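Local coordinates for dihydropteroate synthase 2 (Mycobacterium tuberculosis, PDB 2VP8), which seems to lack dihydropteroate synthase activity, probably binding the pterin substrate only very weakly and playing no part in folate metabolism, though apparently able to bind the inhibitor dapsone, at residues A42-I47 against A283-H289; V214-P218 against T242-L247; L32-V37 against P116-I120. One frame throughout, in Å; residues are numbered along the deposited sequence.

Interaction 1 of 3, residues A42-I47 against A283-H289; sequences ALIMAI and ARMFRVH
Five backbone hydrogen bonds join A42-I47 to A283-H289, and their alternation defines a parallel pair of strands. L43 N donates to R284 O (2.6 Å), F286 N to L43 O (2.8 Å), M45 N to F286 O (2.7 Å), V288 N to M45 O (2.8 Å) and I47 N to V288 O (2.8 Å). The register is therefore L43-M285, I44-F286, M45-R287 and A46-V288, with CA-CA separations of 4.4 to 5.3 Å; the strand axes approach to 4.5 Å and cross at -24°. L43-I47 and M285-V288 are extended (phi -76 to -140°, psi 116 to 162°), whereas R284 (-89/-35) and H289 (-90/-50), flanking M285-V288, are not.

Side chains alternate between two faces. On one, M45 (chi1 t, chi2 t) brings its CE to 3.2 Å from M285 CE, while M45 SD lies 3.5 Å from R287 CG. R287 is extended, with chi1 to chi3 all t, and its guanidinium forms salt bridges with D123 and D83. On the other, I44 (m, t) meets V288 across the strands, CG2 to CG2 at 3.6 Å. At the C-terminal end I47 CD1 sits over the H289 ring in a CH-pi contact, 3.9 Å from the centroid and 18° off its normal.

With L43, M45, M285 and R287 turned to the barrel interior, and I44, A46, F286 (chi1 m) and V288 under helix 291-306, this is the pairing of first and last strands in a TIM barrel, the fold of the pterin-binding family.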
loop_
_atom_site.group_PDB
_atom_site.type_symbol
_atom_site.label_atom_id
_atom_site.label_comp_id
_atom_site.label_asym_id
_atom_site.label_seq_id
_atom_site.Cartn_x
_atom_site.Cartn_y
_atom_site.Cartn_z
ATOM N N ALA B 42 6.176 -10.273 6.373
ATOM C CA ALA B 42 5.371 -11.247 5.661
ATOM C C ALA B 42 6.235 -11.964 4.615
ATOM O O ALA B 42 7.246 -11.424 4.145
ATOM C CB ALA B 42 4.193 -10.569 5.012
ATOM N N LEU B 43 5.837 -13.179 4.257
ATOM C CA LEU B 43 6.660 -14.019 3.411
ATOM C C LEU B 43 6.307 -13.901 1.956
ATOM O O LEU B 43 5.190 -13.518 1.612
ATOM C CB LEU B 43 6.538 -15.482 3.825
ATOM C CG LEU B 43 6.633 -15.768 5.319
ATOM C CD1 LEU B 43 6.342 -17.245 5.561
ATOM C CD2 LEU B 43 7.996 -15.331 5.845
ATOM N N ILE B 44 7.272 -14.254 1.110
ATOM C CA ILE B 44 7.134 -14.199 -0.342
ATOM C C ILE B 44 7.233 -15.595 -0.958
ATOM O O ILE B 44 8.214 -16.315 -0.736
ATOM C CB ILE B 44 8.235 -13.333 -0.966
ATOM C CG1 ILE B 44 8.247 -11.930 -0.341
ATOM C CG2 ILE B 44 8.068 -13.274 -2.497
ATOM C CD1 ILE B 44 9.539 -11.168 -0.577
ATOM N N MET B 45 6.211 -15.964 -1.726
ATOM C CA MET B 45 6.219 -17.174 -2.541
ATOM C C MET B 45 6.512 -16.772 -3.991
ATOM O O MET B 45 5.743 -16.046 -4.613
ATOM C CB MET B 45 4.879 -17.894 -2.425
ATOM C CG MET B 45 4.729 -19.099 -3.312
ATOM S SD MET B 45 3.046 -19.771 -3.304
ATOM C CE MET B 45 3.205 -21.010 -2.022
ATOM N N ALA B 46 7.647 -17.229 -4.509
ATOM C CA ALA B 46 8.093 -16.875 -5.847
ATOM C C ALA B 46 7.634 -17.913 -6.864
ATOM O O ALA B 46 7.960 -19.092 -6.741
ATOM C CB ALA B 46 9.586 -16.765 -5.857
ATOM N N ILE B 47 6.870 -17.471 -7.858
ATOM C CA ILE B 47 6.397 -18.344 -8.926
ATOM C C ILE B 47 7.523 -18.637 -9.920
ATOM O O ILE B 47 8.051 -17.730 -10.557
ATOM C CB ILE B 47 5.201 -17.711 -9.685
ATOM C CG1 ILE B 47 4.033 -17.446 -8.735
ATOM C CG2 ILE B 47 4.768 -18.593 -10.858
ATOM C CD1 ILE B 47 2.919 -16.616 -9.331
ATOM N N ALA B 283 -1.793 -10.613 6.613
ATOM C CA ALA B 283 -1.549 -11.681 5.642
ATOM C C ALA B 283 -0.139 -12.244 5.851
ATOM O O ALA B 283 0.804 -11.483 6.071
ATOM C CB ALA B 283 -1.725 -11.146 4.219
ATOM N N ARG B 284 0.022 -13.561 5.795
ATOM C CA ARG B 284 1.332 -14.137 6.089
ATOM C C ARG B 284 2.238 -14.260 4.853
ATOM O O ARG B 284 3.462 -14.096 4.950
ATOM C CB ARG B 284 1.186 -15.480 6.810
ATOM C CG ARG B 284 2.500 -16.203 7.097
ATOM C CD ARG B 284 3.130 -15.853 8.453
ATOM N NE ARG B 284 4.330 -16.664 8.722
ATOM C CZ ARG B 284 4.324 -17.927 9.169
ATOM N NH1 ARG B 284 3.180 -18.570 9.417
ATOM N NH2 ARG B 284 5.475 -18.561 9.383
ATOM N N MET B 285 1.636 -14.540 3.696
ATOM C CA MET B 285 2.410 -14.875 2.504
ATOM C C MET B 285 1.840 -14.242 1.240
ATOM O O MET B 285 0.634 -14.006 1.146
ATOM C CB MET B 285 2.494 -16.393 2.341
ATOM C CG MET B 285 3.573 -16.861 1.402
ATOM S SD MET B 285 4.045 -18.577 1.698
ATOM C CE MET B 285 2.791 -19.375 0.734
ATOM N N PHE B 286 2.719 -13.985 0.272
ATOM C CA PHE B 286 2.336 -13.369 -0.984
ATOM C C PHE B 286 2.954 -14.104 -2.163
ATOM O O PHE B 286 4.179 -14.251 -2.255
ATOM C CB PHE B 286 2.744 -11.895 -0.999
ATOM C CG PHE B 286 1.926 -11.035 -0.087
ATOM C CD1 PHE B 286 2.317 -10.829 1.225
ATOM C CD2 PHE B 286 0.760 -10.438 -0.540
ATOM C CE1 PHE B 286 1.556 -10.055 2.087
ATOM C CE2 PHE B 286 -0.007 -9.647 0.309
ATOM C CZ PHE B 286 0.395 -9.459 1.631
ATOM N N ARG B 287 2.093 -14.566 -3.063
ATOM C CA ARG B 287 2.525 -15.256 -4.271
ATOM C C ARG B 287 2.759 -14.251 -5.391
ATOM O O ARG B 287 1.829 -13.572 -5.829
ATOM C CB ARG B 287 1.474 -16.284 -4.688
ATOM C CG ARG B 287 1.979 -17.330 -5.649
ATOM C CD ARG B 287 0.897 -18.348 -5.885
ATOM N NE ARG B 287 1.341 -19.425 -6.759
ATOM C CZ ARG B 287 0.832 -19.667 -7.960
ATOM N NH1 ARG B 287 -0.155 -18.916 -8.427
ATOM N NH2 ARG B 287 1.299 -20.671 -8.685
ATOM N N VAL B 288 4.000 -14.171 -5.853
ATOM C CA VAL B 288 4.407 -13.157 -6.816
ATOM C C VAL B 288 5.333 -13.718 -7.886
ATOM O O VAL B 288 5.924 -14.788 -7.716
ATOM C CB VAL B 288 5.113 -11.943 -6.124
ATOM C CG1 VAL B 288 4.255 -11.365 -5.030
ATOM C CG2 VAL B 288 6.446 -12.340 -5.557
ATOM N N HIS B 289 5.447 -12.986 -8.994
ATOM C CA HIS B 289 6.494 -13.227 -9.980
ATOM C C HIS B 289 7.722 -12.384 -9.627
ATOM O O HIS B 289 8.839 -12.900 -9.573
ATOM C CB HIS B 289 6.014 -12.856 -11.375
ATOM C CG HIS B 289 4.907 -13.718 -11.885
ATOM N ND1 HIS B 289 3.579 -13.431 -11.659
ATOM C CD2 HIS B 289 4.929 -14.853 -12.621
ATOM C CE1 HIS B 289 2.829 -14.355 -12.231
ATOM N NE2 HIS B 289 3.624 -15.228 -12.824
#

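Interaction 2 of 3, residues V214-P218 against T242-L247. With EDO (1,2-ethanediol), chain F.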
loop_
_atom_site.group_PDB
_atom_site.type_symbol
_atom_site.label_atom_id
_atom_site.label_comp_id
_atom_site.label_asym_id
_atom_site.label_seq_id
_atom_site.Cartn_x
_atom_site.Cartn_y
_atom_site.Cartn_z
ATOM N N VAL B 214 -0.685 -25.772 7.237
ATOM C CA VAL B 214 -1.823 -25.399 6.396
ATOM C C VAL B 214 -1.915 -23.882 6.242
ATOM O O VAL B 214 -1.943 -23.156 7.231
ATOM C CB VAL B 214 -3.165 -25.920 6.951
ATOM C CG1 VAL B 214 -4.310 -25.511 6.024
ATOM C CG2 VAL B 214 -3.140 -27.426 7.128
ATOM N N LEU B 215 -1.961 -23.421 4.995
ATOM C CA LEU B 215 -2.187 -22.015 4.680
ATOM C C LEU B 215 -3.522 -21.875 3.946
ATOM O O LEU B 215 -3.962 -22.809 3.268
ATOM C CB LEU B 215 -1.046 -21.470 3.810
ATOM C CG LEU B 215 0.355 -21.310 4.421
ATOM C CD1 LEU B 215 1.113 -22.646 4.534
ATOM C CD2 LEU B 215 1.173 -20.326 3.616
ATOM N N ILE B 216 -4.176 -20.726 4.089
ATOM C CA ILE B 216 -5.428 -20.494 3.368
ATOM C C ILE B 216 -5.288 -19.391 2.331
ATOM O O ILE B 216 -4.683 -18.351 2.583
ATOM C CB ILE B 216 -6.644 -20.228 4.300
ATOM C CG1 ILE B 216 -6.459 -18.951 5.131
ATOM C CG2 ILE B 216 -6.934 -21.456 5.182
ATOM C CD1 ILE B 216 -7.756 -18.404 5.719
ATOM N N ASP B 217 -5.850 -19.644 1.157
ATOM C CA ASP B 217 -5.771 -18.718 0.037
ATOM C C ASP B 217 -7.186 -18.360 -0.430
ATOM O O ASP B 217 -7.695 -18.938 -1.389
ATOM C CB ASP B 217 -4.934 -19.332 -1.085
ATOM C CG ASP B 217 -4.890 -18.472 -2.322
ATOM O OD1 ASP B 217 -5.266 -17.281 -2.256
ATOM O OD2 ASP B 217 -4.472 -18.992 -3.372
ATOM N N PRO B 218 -7.818 -17.392 0.254
ATOM C CA PRO B 218 -9.226 -17.058 0.084
ATOM C C PRO B 218 -9.565 -16.324 -1.209
ATOM O O PRO B 218 -10.710 -16.382 -1.650
ATOM C CB PRO B 218 -9.509 -16.139 1.279
ATOM C CG PRO B 218 -8.319 -16.274 2.181
ATOM C CD PRO B 218 -7.195 -16.531 1.267
ATOM N N THR B 242 -9.193 -15.547 11.323
ATOM C CA THR B 242 -9.566 -16.968 11.386
ATOM C C THR B 242 -8.486 -17.787 12.085
ATOM O O THR B 242 -8.767 -18.859 12.630
ATOM C CB THR B 242 -9.834 -17.591 9.993
ATOM O OG1 THR B 242 -8.620 -17.621 9.231
ATOM C CG2 THR B 242 -10.906 -16.814 9.238
ATOM N N GLY B 243 -7.256 -17.277 12.066
ATOM C CA GLY B 243 -6.140 -17.914 12.754
ATOM C C GLY B 243 -5.243 -18.737 11.850
ATOM O O GLY B 243 -4.172 -19.173 12.272
ATOM N N TRP B 244 -5.690 -18.958 10.615
ATOM C CA TRP B 244 -4.891 -19.629 9.598
ATOM C C TRP B 244 -4.009 -18.618 8.879
ATOM O O TRP B 244 -4.440 -17.485 8.622
ATOM C CB TRP B 244 -5.792 -20.324 8.576
ATOM C CG TRP B 244 -6.689 -21.373 9.162
ATOM C CD1 TRP B 244 -8.026 -21.259 9.407
ATOM C CD2 TRP B 244 -6.316 -22.694 9.573
ATOM N NE1 TRP B 244 -8.508 -22.423 9.945
ATOM C CE2 TRP B 244 -7.479 -23.320 10.061
ATOM C CE3 TRP B 244 -5.110 -23.405 9.583
ATOM C CZ2 TRP B 244 -7.477 -24.629 10.552
ATOM C CZ3 TRP B 244 -5.108 -24.706 10.068
ATOM C CH2 TRP B 244 -6.286 -25.304 10.544
ATOM N N PRO B 245 -2.765 -19.013 8.544
ATOM C CA PRO B 245 -1.918 -18.105 7.763
ATOM C C PRO B 245 -2.609 -17.795 6.441
ATOM O O PRO B 245 -3.163 -18.690 5.805
ATOM C CB PRO B 245 -0.650 -18.923 7.519
ATOM C CG PRO B 245 -0.660 -19.963 8.573
ATOM C CD PRO B 245 -2.087 -20.281 8.845
ATOM N N VAL B 246 -2.604 -16.537 6.042
ATOM C CA VAL B 246 -3.292 -16.152 4.820
ATOM C C VAL B 246 -2.292 -15.928 3.688
ATOM O O VAL B 246 -1.287 -15.214 3.845
ATOM C CB VAL B 246 -4.201 -14.917 5.048
ATOM C CG1 VAL B 246 -4.684 -14.325 3.728
ATOM C CG2 VAL B 246 -5.394 -15.289 5.945
ATOM N N LEU B 247 -2.579 -16.582 2.562
ATOM C CA LEU B 247 -1.822 -16.423 1.338
ATOM C C LEU B 247 -2.590 -15.518 0.392
ATOM O O LEU B 247 -3.781 -15.716 0.154
ATOM C CB LEU B 247 -1.555 -17.789 0.683
ATOM C CG LEU B 247 -0.879 -17.809 -0.701
ATOM C CD1 LEU B 247 0.472 -17.110 -0.703
ATOM C CD2 LEU B 247 -0.723 -19.216 -1.229
HETATM C C1 EDO F . -4.833 -22.597 14.603
HETATM O O1 EDO F . -4.142 -22.478 13.349
HETATM C C2 EDO F . -6.290 -22.159 14.458
HETATM O O2 EDO F . -6.904 -22.855 13.365
#
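Here the TIM barrel closes: strand 214-217, the sixth, meets the segment leading into the seventh, 247-248, through a single bridge. The evidence is a pair of nearly linear hydrogen bonds straddling V246, in the pattern of a parallel bridge. I216 N donates to P245 O (2.8 Å, 179°), and L247 N donates to I216 O (2.7 Å, 178°). V246 CA adds a CA-H...O contact to I216 O at 3.4 Å, and the CA atoms of I216 and V246 stand 5.1 Å apart.

On the helix-covered side I216 takes the less common p rotamer at chi1. Its CG2 lies 3.8 Å from W244 CB and its CG1 3.9 Å from V246 CG2. W244 in turn packs on helix 186-207 and receives V214, whose CB is 3.9 Å from W244 CZ3. L215 CG against P245 CB (4.0 Å) and D217 CB against L247 CB (4.1 Å) join the segments on the other side.

G243 is the first residue to leave helical angles after helix 236-241. Its phi of 100° favours glycine, and the chain turns there toward W244. A 1,2-ethanediol, probably from the crystallisation liquor, places its O2 over one face of the W244 ring, 3.4 Å from W244 CZ2; its O1 makes a weak hydrogen bond to G243 O at 3.5 Å.

D217 OD1 is 3.2 Å from L247 O, but both are acceptors, whereas OD2 is hydrogen-bonded to H220 ND1. The contact itself thus rests on backbone bonds and apolar packing, while its one carboxylate engages the histidine characteristic, by similarity, of family members without synthase activity.

Interaction 3 of 3, residues L32-V37 against P116-I120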
loop_
_atom_site.group_PDB
_atom_site.type_symbol
_atom_site.label_atom_id
_atom_site.label_comp_id
_atom_site.label_asym_id
_atom_site.label_seq_id
_atom_site.Cartn_x
_atom_site.Cartn_y
_atom_site.Cartn_z
ATOM N N LEU B 32 8.556 -22.048 8.513
ATOM C CA LEU B 32 7.334 -22.583 7.930
ATOM C C LEU B 32 7.681 -23.942 7.352
ATOM O O LEU B 32 8.716 -24.089 6.696
ATOM C CB LEU B 32 6.806 -21.673 6.825
ATOM C CG LEU B 32 5.301 -21.415 6.687
ATOM C CD1 LEU B 32 4.984 -21.187 5.217
ATOM C CD2 LEU B 32 4.415 -22.526 7.263
ATOM N N CYS B 33 6.825 -24.930 7.605
ATOM C CA CYS B 33 7.064 -26.322 7.189
ATOM C C CYS B 33 8.495 -26.773 7.458
ATOM O O CYS B 33 9.116 -27.399 6.611
ATOM C CB CYS B 33 6.721 -26.534 5.707
ATOM S SG CYS B 33 5.027 -26.095 5.250
ATOM N N GLY B 34 9.017 -26.437 8.632
ATOM C CA GLY B 34 10.361 -26.851 9.037
ATOM C C GLY B 34 11.507 -26.174 8.301
ATOM O O GLY B 34 12.660 -26.561 8.469
ATOM N N ARG B 35 11.199 -25.162 7.494
ATOM C CA ARG B 35 12.219 -24.439 6.735
ATOM C C ARG B 35 12.400 -22.998 7.209
ATOM O O ARG B 35 11.421 -22.325 7.538
ATOM C CB ARG B 35 11.877 -24.422 5.239
ATOM C CG ARG B 35 11.676 -25.790 4.613
ATOM C CD ARG B 35 12.969 -26.549 4.542
ATOM N NE ARG B 35 12.772 -27.848 3.927
ATOM C CZ ARG B 35 13.648 -28.836 3.986
ATOM N NH1 ARG B 35 14.788 -28.672 4.642
ATOM N NH2 ARG B 35 13.377 -29.983 3.392
ATOM N N PRO B 36 13.660 -22.518 7.218
ATOM C CA PRO B 36 13.949 -21.123 7.524
ATOM C C PRO B 36 13.185 -20.194 6.593
ATOM O O PRO B 36 13.126 -20.416 5.377
ATOM C CB PRO B 36 15.459 -21.006 7.277
ATOM C CG PRO B 36 15.829 -22.219 6.490
ATOM C CD PRO B 36 14.889 -23.277 6.933
ATOM N N VAL B 37 12.606 -19.159 7.183
ATOM C CA VAL B 37 11.696 -18.277 6.502
ATOM C C VAL B 37 11.862 -16.917 7.196
ATOM O O VAL B 37 12.138 -16.867 8.401
ATOM C CB VAL B 37 10.257 -18.858 6.619
ATOM C CG1 VAL B 37 9.374 -18.049 7.581
ATOM C CG2 VAL B 37 9.607 -18.994 5.259
ATOM N N PRO B 116 19.283 -26.420 -0.005
ATOM C CA PRO B 116 18.792 -27.456 0.907
ATOM C C PRO B 116 17.762 -26.940 1.907
ATOM O O PRO B 116 16.863 -27.686 2.291
ATOM C CB PRO B 116 20.057 -27.916 1.643
ATOM C CG PRO B 116 21.196 -27.457 0.797
ATOM C CD PRO B 116 20.731 -26.197 0.144
ATOM N N ASP B 117 17.886 -25.680 2.314
ATOM C CA ASP B 117 17.023 -25.115 3.346
ATOM C C ASP B 117 15.879 -24.273 2.782
ATOM O O ASP B 117 15.208 -23.535 3.517
ATOM C CB ASP B 117 17.862 -24.293 4.322
ATOM C CG ASP B 117 18.685 -25.160 5.241
ATOM O OD1 ASP B 117 18.079 -25.899 6.048
ATOM O OD2 ASP B 117 19.931 -25.109 5.160
ATOM N N GLN B 118 15.656 -24.382 1.476
ATOM C CA GLN B 118 14.651 -23.559 0.817
ATOM C C GLN B 118 13.306 -24.234 0.919
ATOM O O GLN B 118 13.193 -25.430 0.696
ATOM C CB GLN B 118 15.005 -23.325 -0.656
ATOM C CG GLN B 118 14.002 -22.467 -1.412
ATOM C CD GLN B 118 13.882 -21.077 -0.832
ATOM O OE1 GLN B 118 14.874 -20.368 -0.707
ATOM N NE2 GLN B 118 12.666 -20.682 -0.470
ATOM N N LEU B 119 12.280 -23.474 1.257
ATOM C CA LEU B 119 10.960 -24.055 1.300
ATOM C C LEU B 119 10.421 -24.110 -0.124
ATOM O O LEU B 119 10.330 -23.090 -0.802
ATOM C CB LEU B 119 10.075 -23.286 2.285
ATOM C CG LEU B 119 8.553 -23.324 2.336
ATOM C CD1 LEU B 119 7.961 -24.691 2.151
ATOM C CD2 LEU B 119 8.118 -22.729 3.649
ATOM N N ILE B 120 10.116 -25.318 -0.582
ATOM C CA ILE B 120 9.649 -25.537 -1.943
ATOM C C ILE B 120 8.177 -25.907 -1.935
ATOM O O ILE B 120 7.750 -26.774 -1.168
ATOM C CB ILE B 120 10.444 -26.671 -2.649
ATOM C CG1 ILE B 120 11.932 -26.326 -2.737
ATOM C CG2 ILE B 120 9.884 -26.940 -4.048
ATOM C CD1 ILE B 120 12.827 -27.530 -2.966
HETATM O O HOH W 1 15.710 -26.967 6.924
HETATM O O HOH W 2 12.538 -21.238 2.670
#
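This is an apolar and water-mediated contact between the N-terminal beta hairpin and the entry to the third barrel strand, 119-123. The hairpin reverses through a type I' turn from L32 to R35, with C33 and G34 both at positive phi, and is held by R35 N to L32 O (2.8 Å) and L32 N to R35 O (3.0 Å).

L119 supplies the larger part of the second segment's surface. Its CD2 lies 3.6 Å from L32 CB and 4.3 Å from V37 CG2, its CD1 is 4.2 Å from C33 CB, and its CB is 3.6 Å from R35 CB. The leucine thereby touches both strands of the hairpin and the turn. Beside it the P36 ring rests on D117, with P36 CG 3.6 Å from D117 CB and 3.3 Å from D117 O.

The two backbones are not directly bonded. Water 2 joins them, donating to P36 O (2.9 Å) and accepting from L119 N (2.7 Å). Water 1 joins side chains: it accepts from R35 NH1 (3.0 Å) and donates to D117 OD1 (2.7 Å), bridging charges that are otherwise 4.5 Å apart between R35 NH1 and D117 OD1, too far for a salt bridge. R35 NH1 also comes within 3.3 Å of P116 O, but at a poor angle, with the oxygen over the face of the guanidinium.

The direct salt bridge of R35 is to D139, ahead of strand 140-142. On the barrel side, L119 also packs on V81 of strand 81-85, and I120 turns to helix 98-114, so the hairpin lies across the N-terminal ends of neighbouring barrel strands.

In the fold
Interactions 1 and 2, their centres about 12 Å apart, belong to one barrel and touch: V246 O lies 2.9 Å from R284 N and 3.0 Å from M285 N, both probable hydrogen bonds, so backbone pairing continues from 42-47 to 214-218. Inside, M285 CE meets L215 CD2 at 3.4 Å and L247 CD1 at 3.5 Å. Interaction 3, about 14 and 18 Å from interactions 1 and 2 between centres, sits at the N-terminal strand ends, where V37 CG1 packs 3.5 Å from L43 CD2 and L32 CD1 4.2 Å from L215 CD1. Near the C-terminal ends H220 lies close to both others: hydrogen-bonded to D217, and about 4 Å from the R287 side chain at nearest atoms.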